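Local coordinates for protein dual function macrocyclase-peptidase POPB (Galerina marginata, PDB 5N4B) that cuts peptides after proline residues and joins peptide ends into rings, serving as dual macrocyclase and peptidase in the making of amanitin toxins in a mushroom, at residues Phe157-Val162 / Ser204-Thr209; Gly214-Arg219 / Tyr263-Ser268; Thr489-Gln494 / Arg721-Glu726; Phe560-Lys565 / Gly570-Asn575. The protein carries 1 engineered substitution. All coordinates share one frame; numbering follows the deposited sequence. Where two conformers were deposited one is given.

In the fold
Contacts 1 and 2 lie side by side in the beta-propeller, their centres about 9 Å apart, and strands 207-208 and 214-219, neighbours in one blade, tie them together. Contacts 3 and 4 sit about 10 Å apart on the other side of the chain's centre, in the alpha/beta-hydrolase domain, where strands 492-495 and 572-577 run side by side. All four are largely buried. Contact 1 is purely apolar between its segments, whereas contact 2 adds a hydrogen bond from side chain to backbone. Contacts 3 and 4 pack aliphatic groups of helix ends onto the central sheet, and both border on exposed turns at those ends.

Contact 1. Residues Phe157-Val162 / Ser204-Thr209; sequences FFAYAV and STIIWT
Trp208 is the bump of this contact and Ala159 makes the hollow. The six-membered end of the indole comes up obliquely against strand 157-162: Trp208 CZ2 stops 3.9 Å from Ala159 CB, and Trp208 CH2 lies 3.7 Å from Phe157 CB. The fit depends on how little Ala159 projects, and on Phe157 meeting the indole with its methylene while the phenyl ring swings off toward Val174. With its CG beside the backbone N (chi1 -73°), Trp208 lifts its ring system out of its own strand toward the neighbouring sheet. The second bump is Ile206, whose CG2 methyl approaches Ala159 CB at 4.3 Å, so that one alanine methyl sits against both Ile206 and Trp208. At this level the two backbones are 7.9 Å apart, measured from Ala159 CA to Ile206 CA, a spacing of packed sheets and not of paired strands. Indeed strand 157-164 is the second strand of one four-stranded blade of the propeller, and strand 207-208 the first of the next. Phe215, from the strand after Trp208, meets the indole edge-to-face and also touches Ala159, while Ile172, in the same blade as strand 157-164, closes against Ile206. Between the segments the chemistry is all carbon against carbon. The one polar atom of the indole, NE1, is satisfied by the backbone O of Lys150, which implies that the ring's position is set by a hydrogen bond to the facing blade as well as by apolar packing.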
loop_
_atom_site.group_PDB
_atom_site.type_symbol
_atom_site.label_atom_id
_atom_site.label_comp_id
_atom_site.label_asym_id
_atom_site.label_seq_id
_atom_site.Cartn_x
_atom_site.Cartn_y
_atom_site.Cartn_z
ATOM N N PHE A 157 16.343 22.785 0.617
ATOM C CA PHE A 157 15.107 22.815 -0.122
ATOM C C PHE A 157 14.251 21.620 0.242
ATOM O O PHE A 157 14.747 20.579 0.676
ATOM C CB PHE A 157 15.315 22.868 -1.647
ATOM C CG PHE A 157 15.898 24.162 -2.103
ATOM C CD1 PHE A 157 15.141 25.292 -2.086
ATOM C CD2 PHE A 157 17.221 24.251 -2.438
ATOM C CE1 PHE A 157 15.672 26.513 -2.487
ATOM C CE2 PHE A 157 17.745 25.471 -2.840
ATOM C CZ PHE A 157 16.983 26.568 -2.846
ATOM N N PHE A 158 12.950 21.808 0.068
ATOM C CA PHE A 158 11.938 20.804 0.348
ATOM C C PHE A 158 11.051 20.703 -0.872
ATOM O O PHE A 158 10.374 21.669 -1.228
ATOM C CB PHE A 158 11.136 21.234 1.572
ATOM C CG PHE A 158 9.978 20.320 1.957
ATOM C CD1 PHE A 158 10.220 19.054 2.488
ATOM C CD2 PHE A 158 8.662 20.729 1.838
ATOM C CE1 PHE A 158 9.185 18.273 2.919
ATOM C CE2 PHE A 158 7.632 19.924 2.261
ATOM C CZ PHE A 158 7.874 18.708 2.756
ATOM N N ALA A 159 11.052 19.558 -1.518
ATOM C CA ALA A 159 10.192 19.298 -2.670
ATOM C C ALA A 159 8.968 18.525 -2.201
ATOM O O ALA A 159 9.092 17.629 -1.367
ATOM C CB ALA A 159 10.939 18.503 -3.726
ATOM N N TYR A 160 7.791 18.892 -2.688
ATOM C CA TYR A 160 6.574 18.279 -2.199
ATOM C C TYR A 160 5.556 18.149 -3.307
ATOM O O TYR A 160 5.336 19.101 -4.063
ATOM C CB TYR A 160 5.977 19.025 -1.014
ATOM C CG TYR A 160 5.738 20.494 -1.207
ATOM C CD1 TYR A 160 6.791 21.396 -1.107
ATOM C CD2 TYR A 160 4.457 21.031 -1.350
ATOM C CE1 TYR A 160 6.596 22.768 -1.215
ATOM C CE2 TYR A 160 4.258 22.427 -1.440
ATOM C CZ TYR A 160 5.358 23.269 -1.344
ATOM O OH TYR A 160 5.188 24.657 -1.395
ATOM N N ALA A 161 4.959 16.982 -3.410
ATOM C CA ALA A 161 3.987 16.643 -4.434
ATOM C C ALA A 161 2.584 16.837 -3.894
ATOM O O ALA A 161 2.254 16.322 -2.809
ATOM C CB ALA A 161 4.169 15.187 -4.881
ATOM N N VAL A 162 1.761 17.550 -4.654
ATOM C CA VAL A 162 0.420 17.940 -4.235
ATOM C C VAL A 162 -0.586 17.402 -5.235
ATOM O O VAL A 162 -0.412 17.546 -6.441
ATOM C CB VAL A 162 0.321 19.464 -4.152
ATOM C CG1 VAL A 162 -1.091 19.865 -3.751
ATOM C CG2 VAL A 162 1.361 19.993 -3.128
ATOM N N SER A 204 6.471 7.560 -9.428
ATOM C CA SER A 204 7.865 7.409 -9.018
ATOM C C SER A 204 8.092 8.162 -7.717
ATOM O O SER A 204 7.213 8.851 -7.216
ATOM C CB SER A 204 8.868 7.878 -10.097
ATOM O OG SER A 204 9.096 9.302 -10.078
ATOM N N THR A 205 9.286 7.972 -7.178
ATOM C CA THR A 205 9.801 8.776 -6.078
ATOM C C THR A 205 10.371 10.096 -6.622
ATOM O O THR A 205 10.509 10.284 -7.835
ATOM C CB THR A 205 10.899 7.973 -5.349
ATOM O OG1 THR A 205 11.824 7.452 -6.301
ATOM C CG2 THR A 205 10.270 6.820 -4.565
ATOM N N ILE A 206 10.709 10.999 -5.703
ATOM C CA ILE A 206 11.480 12.205 -6.000
ATOM C C ILE A 206 12.907 11.931 -5.560
ATOM O O ILE A 206 13.146 11.663 -4.371
ATOM C CB ILE A 206 10.910 13.415 -5.252
ATOM C CG1 ILE A 206 9.487 13.738 -5.718
ATOM C CG2 ILE A 206 11.817 14.616 -5.359
ATOM C CD1 ILE A 206 8.770 14.710 -4.910
ATOM N N ILE A 207 13.871 12.055 -6.500
ATOM C CA ILE A 207 15.266 11.672 -6.256
ATOM C C ILE A 207 16.177 12.865 -6.523
ATOM O O ILE A 207 16.454 13.209 -7.667
ATOM C CB ILE A 207 15.657 10.470 -7.111
ATOM C CG1 ILE A 207 14.789 9.265 -6.758
ATOM C CG2 ILE A 207 17.128 10.128 -6.936
ATOM C CD1 ILE A 207 15.023 8.685 -5.399
ATOM N N TRP A 208 16.672 13.496 -5.470
ATOM C CA TRP A 208 17.609 14.587 -5.637
ATOM C C TRP A 208 18.964 14.089 -6.093
ATOM O O TRP A 208 19.435 13.027 -5.681
ATOM C CB TRP A 208 17.822 15.303 -4.312
ATOM C CG TRP A 208 16.645 16.181 -3.855
ATOM C CD1 TRP A 208 15.560 15.788 -3.100
ATOM C CD2 TRP A 208 16.464 17.579 -4.118
ATOM N NE1 TRP A 208 14.710 16.850 -2.903
ATOM C CE2 TRP A 208 15.236 17.956 -3.512
ATOM C CE3 TRP A 208 17.197 18.553 -4.807
ATOM C CZ2 TRP A 208 14.754 19.244 -3.550
ATOM C CZ3 TRP A 208 16.693 19.849 -4.862
ATOM C CH2 TRP A 208 15.498 20.187 -4.245
ATOM N N THR A 209 19.620 14.903 -6.919
ATOM C CA THR A 209 21.037 14.728 -7.116
ATOM C C THR A 209 21.786 15.204 -5.869
ATOM O O THR A 209 21.303 16.057 -5.100
ATOM C CB THR A 209 21.502 15.432 -8.386
ATOM O OG1 THR A 209 21.041 16.789 -8.399
ATOM C CG2 THR A 209 20.995 14.701 -9.631
#

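Contact 2. Residues Gly214-Arg219 / Tyr263-Ser268; sequences GFLYQR and YGADTS
Gln218 reaches across to Tyr263 and makes the tight end of this contact. With CG anti to the backbone N (chi1 179°) and the chain extended beyond it, the side chain carries Gln218 OE1 to 2.8 Å from the backbone N of Tyr263. The hydrogen bond is bent, 141° at the hydrogen, and the donor stands somewhat tilted from the amide plane. The other amide atom, NE2, gives its hydrogen bond to the backbone O of Lys202, so both ends of the group are held and its rotation is fixed. Gln218 OE1 also touches the Tyr263 ring obliquely, 3.6 Å from Tyr263 CD2.

Farther along, the fit is looser. Leu216 spreads its two methyls, CD1 at 4.1 Å from Thr267 CG2 and CD2 at 4.3 Å from Ala265 CB. Thr267 turns its hydroxyl elsewhere, to the backbone O of Trp208 and to Lys210. These touching residues are buried; the reverse side of strand 263-267 is partly exposed, with Gly264 and with Asp266, which points away from strand 214-219 and bonds Tyr277 OH through OD2. The strand segments run antiparallel (173°) with axes 7.2 Å apart, yet belong to separate sheets, the packing of successive blades in the seven-bladed beta-propeller of prolyl oligopeptidases.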
loop_
_atom_site.group_PDB
_atom_site.type_symbol
_atom_site.label_atom_id
_atom_site.label_comp_id
_atom_site.label_asym_id
_atom_site.label_seq_id
_atom_site.Cartn_x
_atom_site.Cartn_y
_atom_site.Cartn_z
ATOM N N GLY A 214 18.877 19.787 -8.115
ATOM C CA GLY A 214 17.638 19.408 -8.766
ATOM C C GLY A 214 17.287 17.989 -8.386
ATOM O O GLY A 214 18.010 17.324 -7.638
ATOM N N PHE A 215 16.208 17.514 -8.986
ATOM C CA PHE A 215 15.721 16.187 -8.701
ATOM C C PHE A 215 15.115 15.515 -9.907
ATOM O O PHE A 215 14.611 16.148 -10.833
ATOM C CB PHE A 215 14.689 16.196 -7.553
ATOM C CG PHE A 215 13.547 17.145 -7.750
ATOM C CD1 PHE A 215 12.458 16.780 -8.523
ATOM C CD2 PHE A 215 13.552 18.392 -7.158
ATOM C CE1 PHE A 215 11.388 17.673 -8.723
ATOM C CE2 PHE A 215 12.497 19.268 -7.372
ATOM C CZ PHE A 215 11.441 18.903 -8.168
ATOM N N LEU A 216 15.200 14.211 -9.882
ATOM C CA LEU A 216 14.570 13.373 -10.890
ATOM C C LEU A 216 13.174 12.995 -10.439
ATOM O O LEU A 216 12.923 12.770 -9.247
ATOM C CB LEU A 216 15.372 12.090 -11.157
ATOM C CG LEU A 216 16.744 12.380 -11.786
ATOM C CD1 LEU A 216 17.823 12.307 -10.764
ATOM C CD2 LEU A 216 17.013 11.533 -12.916
ATOM N N TYR A 217 12.274 12.874 -11.405
ATOM C CA TYR A 217 10.865 12.558 -11.205
ATOM C C TYR A 217 10.301 12.009 -12.512
ATOM O O TYR A 217 10.731 12.392 -13.603
ATOM C CB TYR A 217 10.098 13.810 -10.768
ATOM C CG TYR A 217 9.943 14.829 -11.861
ATOM C CD1 TYR A 217 10.992 15.678 -12.235
ATOM C CD2 TYR A 217 8.791 14.868 -12.592
ATOM C CE1 TYR A 217 10.852 16.553 -13.281
ATOM C CE2 TYR A 217 8.651 15.735 -13.661
ATOM C CZ TYR A 217 9.688 16.557 -14.016
ATOM O OH TYR A 217 9.548 17.420 -15.111
ATOM N N GLN A 218 9.314 11.123 -12.391
ATOM C CA GLN A 218 8.628 10.571 -13.550
ATOM C C GLN A 218 7.411 11.421 -13.879
ATOM O O GLN A 218 6.600 11.748 -13.003
ATOM C CB GLN A 218 8.205 9.140 -13.314
ATOM C CG GLN A 218 7.459 8.566 -14.529
ATOM C CD GLN A 218 7.304 7.091 -14.392
ATOM O OE1 GLN A 218 7.966 6.333 -15.084
ATOM N NE2 GLN A 218 6.484 6.649 -13.443
ATOM N N ARG A 219 7.267 11.760 -15.138
ATOM C CA ARG A 219 6.061 12.444 -15.548
ATOM C C ARG A 219 5.497 11.877 -16.842
ATOM O O ARG A 219 6.106 11.062 -17.534
ATOM C CB ARG A 219 6.251 13.925 -15.700
ATOM C CG ARG A 219 7.314 14.186 -16.724
ATOM C CD ARG A 219 7.142 15.514 -17.358
ATOM N NE ARG A 219 5.905 15.652 -18.126
ATOM C CZ ARG A 219 5.602 16.751 -18.785
ATOM N NH1 ARG A 219 6.441 17.786 -18.762
ATOM N NH2 ARG A 219 4.469 16.792 -19.450
ATOM N N TYR A 263 9.454 3.951 -15.010
ATOM C CA TYR A 263 10.835 4.243 -14.705
ATOM C C TYR A 263 10.996 4.640 -13.237
ATOM O O TYR A 263 10.091 5.186 -12.613
ATOM C CB TYR A 263 11.418 5.349 -15.615
ATOM C CG TYR A 263 11.186 4.967 -17.042
ATOM C CD1 TYR A 263 11.851 3.887 -17.588
ATOM C CD2 TYR A 263 10.192 5.584 -17.802
ATOM C CE1 TYR A 263 11.563 3.466 -18.861
ATOM C CE2 TYR A 263 9.914 5.154 -19.101
ATOM C CZ TYR A 263 10.607 4.092 -19.596
ATOM O OH TYR A 263 10.345 3.615 -20.846
ATOM N N GLY A 264 12.149 4.323 -12.696
ATOM C CA GLY A 264 12.578 4.844 -11.414
ATOM C C GLY A 264 14.050 5.200 -11.478
ATOM O O GLY A 264 14.742 4.861 -12.435
ATOM N N ALA A 265 14.530 5.890 -10.456
ATOM C CA ALA A 265 15.899 6.355 -10.399
ATOM C C ALA A 265 16.430 6.326 -8.997
ATOM O O ALA A 265 15.699 6.165 -8.015
ATOM C CB ALA A 265 16.033 7.778 -10.965
ATOM N N ASP A 266 17.759 6.396 -8.929
ATOM C CA ASP A 266 18.470 6.579 -7.662
ATOM C C ASP A 266 19.789 7.278 -7.969
ATOM O O ASP A 266 20.291 7.214 -9.098
ATOM C CB ASP A 266 18.761 5.238 -6.964
ATOM C CG ASP A 266 17.711 4.816 -5.892
ATOM O OD1 ASP A 266 17.266 5.655 -5.083
ATOM O OD2 ASP A 266 17.346 3.585 -5.857
ATOM N N THR A 267 20.335 7.980 -6.985
ATOM C CA THR A 267 21.623 8.658 -7.124
ATOM C C THR A 267 22.553 8.224 -5.994
ATOM O O THR A 267 22.157 8.181 -4.823
ATOM C CB THR A 267 21.486 10.164 -7.124
ATOM O OG1 THR A 267 20.724 10.521 -5.960
ATOM C CG2 THR A 267 20.781 10.634 -8.410
ATOM N N SER A 268 23.778 7.878 -6.351
ATOM C CA SER A 268 24.728 7.445 -5.339
ATOM C C SER A 268 25.147 8.601 -4.435
ATOM O O SER A 268 25.240 9.759 -4.858
ATOM C CB SER A 268 25.935 6.775 -5.971
ATOM O OG SER A 268 26.720 7.728 -6.666
#

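Contact 3. Residues Thr489-Gln494 / Arg721-Glu726; sequences TAAAIQ and RALGLE
This is a small apolar contact in the alpha/beta-hydrolase domain, where the end of the C-terminal helix 705-722 lies against segment 489-494, which leads into the central sheet. Ala491 is the knob, and two leucines receive it. Ala491 CB stands 3.8 Å from Leu723 CD1 and likewise 3.8 Å from Leu725 CD1, with Leu725 CD2 scarcely farther at 4.0 Å. The methyl of Ala491 is therefore touched by one branch of Leu723 and both branches of Leu725.

What brings the two leucines to the same methyl is the turn between them. The helix closes in a Schellman motif at Gly724, which, with a positive phi of 74°, turns the chain out of the helix, and the CB atoms of Leu723 and Leu725 both point toward segment 489-494 while the glycine between them stays exposed. Leu723 lies deeper and also touches Ala573 of the adjoining strand 572-577; Leu725 is nearer the surface. Next door, Lys571 binds the backbone O of Leu723 through its NZ, a polar link beside the apolar one between the helix end and the approach to strand 572-577. Within the sheet, Ala491 and Ile493 pair through their backbones with Ile522, and Ala492 pairs with Lys571 and Ala573. Inside the turn, Gly724 N donates to the backbone O of Arg721 at 3.0 Å.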
loop_
_atom_site.group_PDB
_atom_site.type_symbol
_atom_site.label_atom_id
_atom_site.label_comp_id
_atom_site.label_asym_id
_atom_site.label_seq_id
_atom_site.Cartn_x
_atom_site.Cartn_y
_atom_site.Cartn_z
ATOM N N THR A 489 -17.112 -20.140 19.880
ATOM C CA THR A 489 -18.154 -19.135 20.059
ATOM C C THR A 489 -17.853 -17.766 19.457
ATOM O O THR A 489 -18.803 -17.006 19.243
ATOM C CB THR A 489 -18.494 -18.918 21.545
ATOM O OG1 THR A 489 -17.368 -18.421 22.272
ATOM C CG2 THR A 489 -18.972 -20.241 22.180
ATOM N N ALA A 490 -16.579 -17.395 19.252
ATOM C CA ALA A 490 -16.235 -16.033 18.806
ATOM C C ALA A 490 -16.568 -15.850 17.327
ATOM O O ALA A 490 -16.469 -16.778 16.527
ATOM C CB ALA A 490 -14.756 -15.786 19.017
ATOM N N ALA A 491 -16.864 -14.615 16.939
ATOM C CA ALA A 491 -16.866 -14.265 15.539
ATOM C C ALA A 491 -15.444 -13.947 15.103
ATOM O O ALA A 491 -14.583 -13.617 15.913
ATOM C CB ALA A 491 -17.735 -13.014 15.307
ATOM N N ALA A 492 -15.200 -14.033 13.808
ATOM C CA ALA A 492 -13.890 -13.749 13.256
ATOM C C ALA A 492 -14.023 -12.780 12.099
ATOM O O ALA A 492 -14.959 -12.894 11.306
ATOM C CB ALA A 492 -13.198 -15.043 12.768
ATOM N N ILE A 493 -13.127 -11.803 12.031
ATOM C CA ILE A 493 -12.921 -11.027 10.822
ATOM C C ILE A 493 -11.620 -11.486 10.215
ATOM O O ILE A 493 -10.564 -11.435 10.865
ATOM C CB ILE A 493 -12.965 -9.525 11.040
ATOM C CG1 ILE A 493 -14.446 -9.132 11.144
ATOM C CG2 ILE A 493 -12.323 -8.834 9.882
ATOM C CD1 ILE A 493 -15.181 -9.573 12.297
ATOM N N GLN A 494 -11.710 -11.972 8.985
ATOM C CA GLN A 494 -10.588 -12.551 8.257
ATOM C C GLN A 494 -10.237 -11.620 7.108
ATOM O O GLN A 494 -11.082 -11.334 6.245
ATOM C CB GLN A 494 -10.941 -13.949 7.756
ATOM C CG GLN A 494 -9.869 -14.639 6.986
ATOM C CD GLN A 494 -10.254 -16.003 6.544
ATOM O OE1 GLN A 494 -10.637 -16.822 7.373
ATOM N NE2 GLN A 494 -10.213 -16.271 5.246
ATOM N N ARG A 721 -23.818 -6.822 12.860
ATOM C CA ARG A 721 -25.245 -7.161 12.762
ATOM C C ARG A 721 -25.448 -8.412 11.916
ATOM O O ARG A 721 -26.236 -9.291 12.286
ATOM C CB ARG A 721 -26.038 -5.985 12.195
ATOM C CG ARG A 721 -27.471 -6.379 11.970
ATOM C CD ARG A 721 -28.439 -5.255 12.082
ATOM N NE ARG A 721 -28.539 -4.807 13.468
ATOM C CZ ARG A 721 -29.507 -4.014 13.889
ATOM N NH1 ARG A 721 -29.540 -3.605 15.154
ATOM N NH2 ARG A 721 -30.431 -3.618 13.023
ATOM N N ALA A 722 -24.736 -8.519 10.802
ATOM C CA ALA A 722 -24.887 -9.713 9.971
ATOM C C ALA A 722 -24.521 -10.973 10.718
ATOM O O ALA A 722 -25.067 -12.031 10.406
ATOM C CB ALA A 722 -24.005 -9.639 8.743
ATOM N N LEU A 723 -23.551 -10.917 11.638
ATOM C CA LEU A 723 -23.155 -12.086 12.436
ATOM C C LEU A 723 -23.951 -12.214 13.718
ATOM O O LEU A 723 -23.712 -13.158 14.485
ATOM C CB LEU A 723 -21.650 -11.985 12.757
ATOM C CG LEU A 723 -20.703 -11.852 11.537
ATOM C CD1 LEU A 723 -19.251 -11.901 11.986
ATOM C CD2 LEU A 723 -21.005 -12.874 10.420
ATOM N N GLY A 724 -24.914 -11.337 13.952
ATOM C CA GLY A 724 -25.774 -11.413 15.122
ATOM C C GLY A 724 -25.097 -11.004 16.410
ATOM O O GLY A 724 -25.532 -11.426 17.488
ATOM N N LEU A 725 -24.060 -10.172 16.345
ATOM C CA LEU A 725 -23.362 -9.742 17.542
ATOM C C LEU A 725 -24.036 -8.541 18.163
ATOM O O LEU A 725 -24.443 -7.605 17.464
ATOM C CB LEU A 725 -21.925 -9.381 17.213
ATOM C CG LEU A 725 -21.127 -10.408 16.415
ATOM C CD1 LEU A 725 -19.754 -9.896 16.099
ATOM C CD2 LEU A 725 -21.066 -11.741 17.162
ATOM N N GLU A 726 -24.030 -8.525 19.491
ATOM C CA GLU A 726 -24.704 -7.507 20.260
ATOM C C GLU A 726 -23.681 -6.826 21.145
ATOM O O GLU A 726 -22.692 -7.445 21.592
ATOM C CB GLU A 726 -25.830 -8.096 21.132
ATOM C CG GLU A 726 -26.890 -8.863 20.350
ATOM C CD GLU A 726 -27.796 -7.973 19.523
ATOM O OE1 GLU A 726 -27.559 -6.749 19.467
ATOM O OE2 GLU A 726 -28.757 -8.503 18.917
#

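Contact 4. Residues Phe560-Lys565 / Gly570-Asn575; sequences FLVKNK and GKVAIN
Here the helix of a beta-alpha-beta crossover packs on the strand that follows it. In the alpha/beta-hydrolase sheet, strand 522-526 leads through helix 548-563 to the parallel strand 572-577, with strand 492-495 lying between the two strands. Strand 572-577 then runs straight into Ala578, the engineered residue at the nucleophile position of the charge relay system, although the packing described here is at the strand's far end.

Val572 carries the strand's share. Its two methyls are divided between two successive residues of the helix: Val572 CG2 meets Val562 CG2 at 3.9 Å, and Val572 CG1, anti to the backbone N (chi1 -178°), lies 4.3 Å from Leu561 CD1. The two valines cross obliquely, one methyl of each doing the touching. Leu561 is the more deeply set, and Gln494 of the middle strand touches both it and Val572; Val562, which is partly exposed, touches Pro569 in the connecting loop.

Past Lys563 the helix comes apart. Asn564 N still donates to Phe560 O at 2.9 Å, but Lys565, with a positive phi of 71°, turns the chain away, its N bonded to Val562 O at 3.1 Å. At this exposed end the Lys565 side chain folds back over the last turn, and its NZ donates to the backbone O of Lys563 at 3.2 Å, from above the carbonyl plane.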
loop_
_atom_site.group_PDB
_atom_site.type_symbol
_atom_site.label_atom_id
_atom_site.label_comp_id
_atom_site.label_asym_id
_atom_site.label_seq_id
_atom_site.Cartn_x
_atom_site.Cartn_y
_atom_site.Cartn_z
ATOM N N PHE A 560 -10.863 -23.675 8.495
ATOM C CA PHE A 560 -10.025 -24.060 9.626
ATOM C C PHE A 560 -10.419 -23.335 10.901
ATOM O O PHE A 560 -10.448 -23.930 11.982
ATOM C CB PHE A 560 -8.565 -23.749 9.259
ATOM C CG PHE A 560 -7.577 -23.855 10.398
ATOM C CD1 PHE A 560 -6.990 -25.046 10.705
ATOM C CD2 PHE A 560 -7.243 -22.762 11.142
ATOM C CE1 PHE A 560 -6.057 -25.124 11.745
ATOM C CE2 PHE A 560 -6.329 -22.865 12.188
ATOM C CZ PHE A 560 -5.751 -24.047 12.456
ATOM N N LEU A 561 -10.746 -22.043 10.801
ATOM C CA LEU A 561 -11.141 -21.289 11.999
ATOM C C LEU A 561 -12.335 -21.939 12.661
ATOM O O LEU A 561 -12.402 -22.009 13.881
ATOM C CB LEU A 561 -11.464 -19.844 11.633
ATOM C CG LEU A 561 -10.294 -18.972 11.210
ATOM C CD1 LEU A 561 -10.796 -17.633 10.747
ATOM C CD2 LEU A 561 -9.311 -18.799 12.316
ATOM N N VAL A 562 -13.289 -22.398 11.859
ATOM C CA VAL A 562 -14.490 -23.017 12.420
ATOM C C VAL A 562 -14.191 -24.442 12.879
ATOM O O VAL A 562 -14.553 -24.838 13.996
ATOM C CB VAL A 562 -15.627 -22.959 11.395
ATOM C CG1 VAL A 562 -16.835 -23.748 11.902
ATOM C CG2 VAL A 562 -16.040 -21.523 11.124
ATOM N N LYS A 563 -13.510 -25.233 12.040
ATOM C CA LYS A 563 -13.266 -26.643 12.375
ATOM C C LYS A 563 -12.498 -26.776 13.674
ATOM O O LYS A 563 -12.793 -27.659 14.505
ATOM C CB LYS A 563 -12.538 -27.309 11.209
ATOM C CG LYS A 563 -12.220 -28.804 11.391
ATOM C CD LYS A 563 -13.438 -29.614 11.243
ATOM C CE LYS A 563 -13.059 -31.104 11.217
ATOM N NZ LYS A 563 -14.261 -31.962 11.511
ATOM N N ASN A 564 -11.531 -25.891 13.896
ATOM C CA ASN A 564 -10.661 -25.953 15.053
ATOM C C ASN A 564 -11.108 -25.047 16.203
ATOM O O ASN A 564 -10.347 -24.827 17.143
ATOM C CB ASN A 564 -9.219 -25.690 14.629
ATOM C CG ASN A 564 -8.643 -26.823 13.779
ATOM O OD1 ASN A 564 -9.077 -27.055 12.658
ATOM N ND2 ASN A 564 -7.623 -27.491 14.299
ATOM N N LYS A 565 -12.325 -24.520 16.140
ATOM C CA LYS A 565 -12.981 -23.859 17.262
ATOM C C LYS A 565 -12.400 -22.505 17.629
ATOM O O LYS A 565 -12.630 -22.005 18.729
ATOM C CB LYS A 565 -13.028 -24.739 18.508
ATOM C CG LYS A 565 -13.450 -26.180 18.265
ATOM C CD LYS A 565 -14.801 -26.306 17.683
ATOM C CE LYS A 565 -15.272 -27.788 17.714
ATOM N NZ LYS A 565 -15.363 -28.414 16.339
ATOM N N GLY A 570 -20.606 -20.151 10.883
ATOM C CA GLY A 570 -21.324 -19.052 10.284
ATOM C C GLY A 570 -20.856 -17.667 10.677
ATOM O O GLY A 570 -21.473 -16.675 10.269
ATOM N N LYS A 571 -19.817 -17.557 11.487
ATOM C CA LYS A 571 -19.433 -16.265 12.027
ATOM C C LYS A 571 -18.042 -15.805 11.597
ATOM O O LYS A 571 -17.407 -15.051 12.310
ATOM C CB LYS A 571 -19.599 -16.240 13.543
ATOM C CG LYS A 571 -21.066 -16.479 14.042
ATOM C CD LYS A 571 -21.159 -15.948 15.475
ATOM C CE LYS A 571 -22.505 -16.205 16.177
ATOM N NZ LYS A 571 -23.655 -15.954 15.252
ATOM N N VAL A 572 -17.586 -16.250 10.425
ATOM C CA VAL A 572 -16.373 -15.702 9.800
ATOM C C VAL A 572 -16.799 -14.686 8.750
ATOM O O VAL A 572 -17.497 -15.025 7.795
ATOM C CB VAL A 572 -15.497 -16.780 9.156
ATOM C CG1 VAL A 572 -14.250 -16.130 8.595
ATOM C CG2 VAL A 572 -15.128 -17.906 10.146
ATOM N N ALA A 573 -16.387 -13.448 8.919
ATOM C CA ALA A 573 -16.592 -12.374 7.967
ATOM C C ALA A 573 -15.279 -12.116 7.262
ATOM O O ALA A 573 -14.213 -12.300 7.858
ATOM C CB ALA A 573 -17.030 -11.093 8.653
ATOM N N ILE A 574 -15.342 -11.709 6.011
ATOM C CA ILE A 574 -14.131 -11.449 5.238
ATOM C C ILE A 574 -14.106 -10.026 4.718
ATOM O O ILE A 574 -15.148 -9.428 4.405
ATOM C CB ILE A 574 -13.897 -12.461 4.096
ATOM C CG1 ILE A 574 -15.103 -12.577 3.190
ATOM C CG2 ILE A 574 -13.493 -13.838 4.664
ATOM C CD1 ILE A 574 -14.885 -13.486 1.946
ATOM N N ASN A 575 -12.884 -9.494 4.596
ATOM C CA ASN A 575 -12.656 -8.118 4.190
ATOM C C ASN A 575 -11.321 -8.034 3.465
ATOM O O ASN A 575 -10.376 -8.762 3.799
ATOM C CB ASN A 575 -12.665 -7.238 5.457
ATOM C CG ASN A 575 -12.383 -5.762 5.221
ATOM O OD1 ASN A 575 -11.562 -5.185 5.947
ATOM N ND2 ASN A 575 -13.047 -5.137 4.275
#